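Local coordinates for protein mannitol dehydrogenase (Helicobacter pylori, PDB 3TWO) that probably catalyses the NADP(H)-dependent interconversion of cinnamyl alcohols and their aldehydes, as a zinc-containing member of the medium-chain alcohol dehydrogenases, at residues R24-D35 against M129-E140; S190-A198 against F305-E314. All blocks are in the same frame, centred on the assembly; numbering follows the deposited sequence.

Contact 1 (R24-D35 against M129-E140); sequences RHAVGPRDVLID and MGGYSNNIVVDE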
# COMPACT_ATOMS: atom_id res chain seq x y z
N ARG B 24 5.59 10.38 39.71
CA ARG B 24 5.78 11.00 38.39
C ARG B 24 6.55 12.31 38.54
O ARG B 24 6.65 12.84 39.65
CB ARG B 24 4.42 11.32 37.78
CG ARG B 24 3.52 10.11 37.57
CD ARG B 24 2.14 10.56 37.08
NE ARG B 24 1.25 9.45 36.68
CZ ARG B 24 1.35 8.69 35.58
NH1 ARG B 24 2.37 8.82 34.72
NH2 ARG B 24 0.40 7.77 35.32
N HIS B 25 7.07 12.84 37.43
CA HIS B 25 7.70 14.17 37.45
C HIS B 25 6.80 15.30 38.06
O HIS B 25 5.57 15.28 37.94
CB HIS B 25 8.23 14.58 36.06
CG HIS B 25 7.16 14.92 35.06
ND1 HIS B 25 6.81 14.07 34.01
CD2 HIS B 25 6.43 16.05 34.88
CE1 HIS B 25 5.90 14.67 33.25
NE2 HIS B 25 5.66 15.87 33.75
N ALA B 26 7.47 16.25 38.70
CA ALA B 26 6.85 17.46 39.24
C ALA B 26 6.06 18.18 38.14
O ALA B 26 6.37 18.05 36.94
CB ALA B 26 7.95 18.40 39.82
N VAL B 27 5.05 18.93 38.56
CA VAL B 27 4.26 19.78 37.66
C VAL B 27 5.08 20.99 37.20
O VAL B 27 5.35 21.88 37.97
CB VAL B 27 2.96 20.26 38.35
CG1 VAL B 27 2.10 20.97 37.36
CG2 VAL B 27 2.19 19.05 39.00
N GLY B 28 5.48 21.00 35.93
CA GLY B 28 6.38 22.04 35.43
C GLY B 28 5.50 23.21 35.06
O GLY B 28 4.28 23.09 35.08
N PRO B 29 6.09 24.36 34.69
CA PRO B 29 5.22 25.54 34.53
C PRO B 29 4.17 25.40 33.42
O PRO B 29 3.14 26.06 33.50
CB PRO B 29 6.21 26.69 34.24
CG PRO B 29 7.39 26.01 33.69
CD PRO B 29 7.49 24.67 34.39
N ARG B 30 4.40 24.49 32.45
CA ARG B 30 3.41 24.21 31.39
C ARG B 30 2.63 22.90 31.55
O ARG B 30 1.91 22.51 30.64
CB ARG B 30 4.08 24.13 30.01
CG ARG B 30 4.73 25.37 29.47
CD ARG B 30 3.71 26.38 28.98
NE ARG B 30 3.80 27.52 29.85
CZ ARG B 30 4.36 28.69 29.51
NH1 ARG B 30 4.85 28.90 28.28
NH2 ARG B 30 4.43 29.66 30.42
N ASP B 31 2.80 22.20 32.68
CA ASP B 31 2.12 20.90 32.90
C ASP B 31 0.77 21.10 33.58
O ASP B 31 0.51 22.13 34.22
CB ASP B 31 2.97 20.00 33.83
CG ASP B 31 4.25 19.50 33.18
OD1 ASP B 31 4.28 19.34 31.94
OD2 ASP B 31 5.24 19.25 33.93
N VAL B 32 -0.07 20.08 33.48
CA VAL B 32 -1.24 19.93 34.34
C VAL B 32 -1.24 18.55 34.99
O VAL B 32 -0.75 17.57 34.41
CB VAL B 32 -2.56 20.09 33.54
CG1 VAL B 32 -2.56 21.45 32.86
CG2 VAL B 32 -2.76 18.94 32.49
N LEU B 33 -1.75 18.50 36.21
CA LEU B 33 -1.93 17.28 37.01
C LEU B 33 -3.39 16.91 36.89
O LEU B 33 -4.27 17.69 37.25
CB LEU B 33 -1.62 17.59 38.50
CG LEU B 33 -1.97 16.56 39.57
CD1 LEU B 33 -1.44 15.23 39.18
CD2 LEU B 33 -1.44 17.01 40.99
N ILE B 34 -3.64 15.71 36.38
CA ILE B 34 -4.96 15.23 36.12
C ILE B 34 -5.24 14.10 37.07
O ILE B 34 -4.44 13.15 37.17
CB ILE B 34 -5.05 14.73 34.67
CG1 ILE B 34 -4.89 15.92 33.68
CG2 ILE B 34 -6.34 13.91 34.47
CD1 ILE B 34 -4.64 15.54 32.19
N ASP B 35 -6.36 14.19 37.77
CA ASP B 35 -6.91 13.05 38.50
C ASP B 35 -7.68 12.19 37.51
O ASP B 35 -8.61 12.68 36.87
CB ASP B 35 -7.91 13.50 39.58
CG ASP B 35 -7.30 13.56 40.95
OD1 ASP B 35 -6.08 13.80 41.09
OD2 ASP B 35 -8.07 13.37 41.93
N MET B 129 4.61 6.26 32.65
CA MET B 129 3.61 5.33 33.21
C MET B 129 2.24 5.75 32.70
O MET B 129 1.93 6.93 32.66
CB MET B 129 3.58 5.38 34.73
CG MET B 129 4.87 4.86 35.42
SD MET B 129 5.23 3.14 34.97
CE MET B 129 6.82 3.28 34.19
N GLY B 130 1.40 4.77 32.37
CA GLY B 130 0.13 5.05 31.70
C GLY B 130 -1.06 5.36 32.57
O GLY B 130 -0.93 5.82 33.75
N GLY B 131 -2.23 5.04 32.01
CA GLY B 131 -3.49 5.46 32.54
C GLY B 131 -4.15 4.53 33.53
O GLY B 131 -5.15 4.94 34.13
N TYR B 132 -3.61 3.30 33.75
CA TYR B 132 -4.18 2.44 34.83
C TYR B 132 -3.72 2.93 36.21
O TYR B 132 -3.08 2.19 36.94
CB TYR B 132 -3.80 0.93 34.73
CG TYR B 132 -4.13 0.19 33.46
CD1 TYR B 132 -4.98 0.73 32.46
CD2 TYR B 132 -3.60 -1.07 33.26
CE1 TYR B 132 -5.26 0.00 31.26
CE2 TYR B 132 -3.93 -1.84 32.05
CZ TYR B 132 -4.72 -1.28 31.07
OH TYR B 132 -4.95 -2.00 29.89
N SER B 133 -3.99 4.18 36.54
CA SER B 133 -3.39 4.80 37.73
C SER B 133 -4.29 5.94 38.15
O SER B 133 -5.23 6.30 37.41
CB SER B 133 -1.99 5.32 37.38
OG SER B 133 -2.02 6.40 36.45
N ASN B 134 -3.99 6.57 39.30
CA ASN B 134 -4.91 7.54 39.86
C ASN B 134 -4.68 8.96 39.36
O ASN B 134 -5.52 9.83 39.56
CB ASN B 134 -4.92 7.50 41.42
CG ASN B 134 -3.56 7.87 42.05
OD1 ASN B 134 -3.49 8.26 43.23
ND2 ASN B 134 -2.51 7.74 41.29
N ASN B 135 -3.53 9.20 38.73
CA ASN B 135 -3.26 10.54 38.23
C ASN B 135 -2.21 10.47 37.14
O ASN B 135 -1.61 9.41 36.94
CB ASN B 135 -2.82 11.49 39.39
CG ASN B 135 -1.51 11.08 40.03
OD1 ASN B 135 -0.57 10.64 39.35
ND2 ASN B 135 -1.40 11.27 41.36
N ILE B 136 -1.98 11.60 36.46
CA ILE B 136 -0.99 11.67 35.40
C ILE B 136 -0.63 13.16 35.26
O ILE B 136 -1.50 14.06 35.55
CB ILE B 136 -1.48 11.05 34.06
CG1 ILE B 136 -0.29 10.81 33.12
CG2 ILE B 136 -2.55 11.89 33.37
CD1 ILE B 136 -0.62 10.05 31.88
N VAL B 137 0.63 13.43 34.90
CA VAL B 137 1.13 14.82 34.74
C VAL B 137 1.47 15.01 33.25
O VAL B 137 2.33 14.31 32.75
CB VAL B 137 2.42 15.10 35.63
CG1 VAL B 137 2.90 16.55 35.50
CG2 VAL B 137 2.14 14.78 37.10
N VAL B 138 0.78 15.92 32.57
CA VAL B 138 0.90 16.07 31.12
C VAL B 138 1.14 17.53 30.71
O VAL B 138 0.46 18.43 31.23
CB VAL B 138 -0.37 15.54 30.40
CG1 VAL B 138 -0.19 15.58 28.90
CG2 VAL B 138 -0.70 14.11 30.85
N ASP B 139 2.13 17.75 29.80
CA ASP B 139 2.32 19.07 29.16
C ASP B 139 0.96 19.52 28.54
O ASP B 139 0.28 18.70 27.89
CB ASP B 139 3.39 18.99 28.07
CG ASP B 139 3.65 20.35 27.38
OD1 ASP B 139 2.79 20.81 26.64
OD2 ASP B 139 4.73 20.97 27.59
N GLU B 140 0.56 20.77 28.78
CA GLU B 140 -0.79 21.24 28.40
C GLU B 140 -1.17 21.13 26.93
O GLU B 140 -2.38 21.13 26.62
CB GLU B 140 -1.04 22.69 28.85
CG GLU B 140 0.03 23.66 28.40
CD GLU B 140 -0.43 25.09 28.40
OE1 GLU B 140 0.36 25.96 27.93
OE2 GLU B 140 -1.57 25.36 28.85

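Contact 2 (S190-A198 against F305-E314); sequences SMAVKYAVA and FSIKHNIYPE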
# COMPACT_ATOMS: atom_id res chain seq x y z
N SER B 190 -15.92 -1.33 16.43
CA SER B 190 -17.21 -0.70 16.69
C SER B 190 -17.15 0.84 16.58
O SER B 190 -18.11 1.47 16.11
CB SER B 190 -17.74 -1.11 18.08
OG SER B 190 -16.87 -0.60 19.07
N MET B 191 -16.07 1.49 17.02
CA MET B 191 -15.95 2.96 16.72
C MET B 191 -15.96 3.25 15.19
O MET B 191 -16.63 4.20 14.73
CB MET B 191 -14.68 3.58 17.36
CG MET B 191 -14.78 3.67 18.87
SD MET B 191 -16.35 4.35 19.46
CE MET B 191 -16.44 6.01 18.78
N ALA B 192 -15.21 2.45 14.42
CA ALA B 192 -15.12 2.61 12.90
C ALA B 192 -16.52 2.47 12.32
O ALA B 192 -16.96 3.26 11.47
CB ALA B 192 -14.25 1.51 12.28
N VAL B 193 -17.22 1.42 12.76
CA VAL B 193 -18.62 1.23 12.38
C VAL B 193 -19.52 2.46 12.67
O VAL B 193 -20.23 2.93 11.79
CB VAL B 193 -19.23 -0.05 13.02
CG1 VAL B 193 -20.81 -0.04 12.84
CG2 VAL B 193 -18.66 -1.31 12.37
N LYS B 194 -19.48 2.99 13.89
CA LYS B 194 -20.29 4.14 14.24
C LYS B 194 -19.97 5.38 13.42
O LYS B 194 -20.88 6.03 12.93
CB LYS B 194 -20.21 4.46 15.73
CG LYS B 194 -20.86 3.35 16.57
CD LYS B 194 -20.22 3.27 17.96
CE LYS B 194 -21.08 2.51 18.95
NZ LYS B 194 -21.96 3.46 19.65
N TYR B 195 -18.69 5.69 13.28
CA TYR B 195 -18.31 6.85 12.50
C TYR B 195 -18.74 6.66 11.05
O TYR B 195 -19.30 7.55 10.47
CB TYR B 195 -16.77 7.13 12.58
CG TYR B 195 -16.30 7.63 13.94
CD1 TYR B 195 -15.15 7.10 14.57
CD2 TYR B 195 -17.00 8.65 14.59
CE1 TYR B 195 -14.75 7.54 15.82
CE2 TYR B 195 -16.60 9.13 15.81
CZ TYR B 195 -15.47 8.56 16.44
OH TYR B 195 -15.12 9.05 17.69
N ALA B 196 -18.44 5.50 10.46
CA ALA B 196 -18.79 5.32 9.00
C ALA B 196 -20.26 5.41 8.77
O ALA B 196 -20.67 6.05 7.82
CB ALA B 196 -18.21 4.03 8.41
N VAL B 197 -21.07 4.83 9.66
CA VAL B 197 -22.52 4.98 9.54
C VAL B 197 -22.92 6.46 9.70
O VAL B 197 -23.71 6.96 8.89
CB VAL B 197 -23.30 4.17 10.62
CG1 VAL B 197 -24.90 4.49 10.53
CG2 VAL B 197 -23.04 2.72 10.48
N ALA B 198 -22.41 7.17 10.71
CA ALA B 198 -22.73 8.60 10.88
C ALA B 198 -22.28 9.42 9.65
O ALA B 198 -22.84 10.47 9.38
CB ALA B 198 -22.04 9.13 12.13
N PHE B 305 -16.57 16.29 17.82
CA PHE B 305 -17.53 15.75 16.88
C PHE B 305 -18.37 14.68 17.61
O PHE B 305 -19.59 14.66 17.50
CB PHE B 305 -16.77 15.09 15.70
CG PHE B 305 -17.65 14.41 14.68
CD1 PHE B 305 -18.36 15.15 13.73
CD2 PHE B 305 -17.74 13.02 14.63
CE1 PHE B 305 -19.18 14.50 12.74
CE2 PHE B 305 -18.53 12.37 13.64
CZ PHE B 305 -19.26 13.12 12.71
N SER B 306 -17.67 13.81 18.35
CA SER B 306 -18.27 12.63 18.93
C SER B 306 -19.24 13.07 20.01
O SER B 306 -20.32 12.51 20.16
CB SER B 306 -17.19 11.70 19.47
OG SER B 306 -16.30 11.36 18.41
N ILE B 307 -18.88 14.11 20.74
CA ILE B 307 -19.77 14.53 21.81
C ILE B 307 -20.97 15.23 21.20
O ILE B 307 -22.12 15.01 21.63
CB ILE B 307 -19.06 15.45 22.79
CG1 ILE B 307 -18.19 14.62 23.72
CG2 ILE B 307 -20.12 16.39 23.56
CD1 ILE B 307 -17.12 15.50 24.53
N LYS B 308 -20.72 16.06 20.20
CA LYS B 308 -21.81 16.73 19.49
C LYS B 308 -22.87 15.77 18.92
O LYS B 308 -24.07 16.00 19.07
CB LYS B 308 -21.26 17.59 18.34
CG LYS B 308 -22.38 18.42 17.70
CD LYS B 308 -21.97 18.92 16.37
CE LYS B 308 -22.84 20.10 15.94
NZ LYS B 308 -22.30 20.55 14.60
N HIS B 309 -22.43 14.71 18.24
CA HIS B 309 -23.37 13.80 17.59
C HIS B 309 -23.72 12.59 18.46
O HIS B 309 -24.40 11.65 17.99
CB HIS B 309 -22.82 13.40 16.21
CG HIS B 309 -22.77 14.57 15.28
ND1 HIS B 309 -21.59 15.15 14.89
CD2 HIS B 309 -23.75 15.34 14.78
CE1 HIS B 309 -21.84 16.19 14.12
NE2 HIS B 309 -23.15 16.33 14.05
N ASN B 310 -23.26 12.60 19.72
CA ASN B 310 -23.55 11.48 20.62
C ASN B 310 -23.11 10.12 20.03
O ASN B 310 -23.87 9.17 20.02
CB ASN B 310 -25.02 11.46 21.05
CG ASN B 310 -25.19 11.21 22.54
OD1 ASN B 310 -25.31 12.17 23.36
ND2 ASN B 310 -25.21 9.96 22.91
N ILE B 311 -21.88 10.08 19.56
CA ILE B 311 -21.26 8.88 19.06
C ILE B 311 -20.21 8.43 20.10
O ILE B 311 -19.14 9.04 20.24
CB ILE B 311 -20.54 9.20 17.75
CG1 ILE B 311 -21.56 9.66 16.72
CG2 ILE B 311 -19.81 7.97 17.22
CD1 ILE B 311 -20.93 10.18 15.36
N TYR B 312 -20.54 7.37 20.84
CA TYR B 312 -19.71 6.87 21.89
C TYR B 312 -19.44 5.37 21.77
O TYR B 312 -20.28 4.62 21.26
CB TYR B 312 -20.39 7.12 23.22
CG TYR B 312 -20.48 8.57 23.61
CD1 TYR B 312 -21.72 9.25 23.61
CD2 TYR B 312 -19.33 9.27 23.98
CE1 TYR B 312 -21.81 10.63 24.02
CE2 TYR B 312 -19.41 10.60 24.38
CZ TYR B 312 -20.64 11.26 24.41
OH TYR B 312 -20.63 12.56 24.81
N PRO B 313 -18.25 4.93 22.24
CA PRO B 313 -18.01 3.47 22.41
C PRO B 313 -19.03 2.79 23.31
O PRO B 313 -19.62 3.40 24.25
CB PRO B 313 -16.63 3.40 23.09
CG PRO B 313 -16.46 4.79 23.74
CD PRO B 313 -17.11 5.75 22.74
N GLU B 314 -19.24 1.54 22.99
CA GLU B 314 -19.98 0.58 23.81
C GLU B 314 -18.98 0.11 24.87
O GLU B 314 -17.92 -0.47 24.53
CB GLU B 314 -20.32 -0.62 22.93
CG GLU B 314 -21.18 -0.30 21.75
CD GLU B 314 -22.52 0.12 22.22
OE1 GLU B 314 -23.09 -0.68 23.02
OE2 GLU B 314 -22.98 1.23 21.86

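Contact 1 (R24-D35 against M129-E140)
His25, in the loop ahead of strand 31-35, lays its ring against Val137 at the apolar centre of this contact, in the GroES-like catalytic domain of a medium-chain dehydrogenase. Val137 sets its CB over the face of the imidazole, 4.2 Å from the ring centroid, a CH-pi contact. With CG1 anti to the backbone N (chi1 -178°), that methyl reaches His25 NE2 at 3.3 Å, while CG2 lies 4.2 Å from Leu33 CD1. Ile34, Ile136, Val32 and Val138 carry their side chains to the other face of the sheet, where Ile34 CB and Ile136 CG2 are 4.0 Å apart.

Strands 31-35 and 135-139 run antiparallel, and two hydrogen-bonded pairs, Val32 with Val138 and Ile34 with Ile136, fix the register. A further backbone bond, Glu140 N to Arg30 O, closes the end beside the type I turn from Gly28 to Asp31; there Asp31 OD2 accepts from Gly28 N at 2.7 Å and holds the turn to the start of the strand.

At the other end the polar edge is built round Arg24. Its chain, extended from CG to NE, carries the guanidinium over Ile136, whose CG1 lies beneath one face, 3.6 Å from CZ. In the guanidinium plane, NH1 and NH2 both grip Met129 O from the same face of its carbonyl plane, NH1 at 2.8 Å and 35° out of it. NH2 also bonds weakly to Gly130 O, and NE and NH2 both make weak bonds to Asn135 O, NE at 2.9 Å. One cation thus gathers carbonyls from the loop before strand 135-139 and from its first residue.

The side-chain amide of Asn135 bonds to Ser5 OG and Gln4 O. Strand 65-73 pairs with the opposite edge of strand 31-40, and Val86 and Val88 of strand 85-88 pack against Ile34.

Contact 2 (S190-A198 against F305-E314)
Tyr195 and Ile311 meet where helix 187-198, the first helix of the Rossmann fold, packs on the chain leaving helix 296-308. A Schellman motif ends the latter helix, with Asn310 at positive phi as its C-prime residue.

Apolar contacts centre on Ile311. Its two branches divide the work: CG2, anti to the backbone N, lies 3.7 Å from Tyr195 CE2 and also near Lys194 CB, whereas CD1 ends on Ala198 CB at 3.6 Å. Toward the N-terminal end of the segment, the bend of Met191 at chi2 (-46°) brings its sulfur onto Pro313, with SD 3.6 Å from CD, and chi3 turns CE to the same ring. Tyr195 CD2 lies at the edge of the Phe305 ring, 4.1 Å from CE2. Tyr195 also meets Tyr166 of helix 158-171 edge-to-face.

Polar contacts flank this patch. Tyr195 OH donates to Ser306 OG, which lies in the plane of the phenol ring, although the placing of OH is less certain; Ser306 OG is also bonded to Met302 O. Lys194 makes a salt bridge to Glu314, NZ to OE2 at 3.3 Å, whose hydrogen bond is weak; the two side chains run across one another nearly perpendicularly. The same NZ donates to Tyr312 O at 2.6 Å, approaching nearly straight on to the carbonyl, at a C=O...N angle of 165°.

Overall arrangement
The pair illustrates how backbone geometry shapes the chemistry of a contact. Both are largely buried, yet they join different elements: contact 1 unites two strands of the GroES-like domain, whereas contact 2 sets a Rossmann helix against a helix end and the loop beyond it. Their centres are 28 Å apart, with about 14 Å between nearest atoms, so they do not touch. In contact 1 strand pairing supplies most of the strong bonds, and an arginine collects carbonyls at one end. Contact 2 rests on side-chain packing round an isoleucine and a few side-chain bonds. It also lies close to the cofactor, the side chain of Met191 being about 8 Å from the bound NADPH.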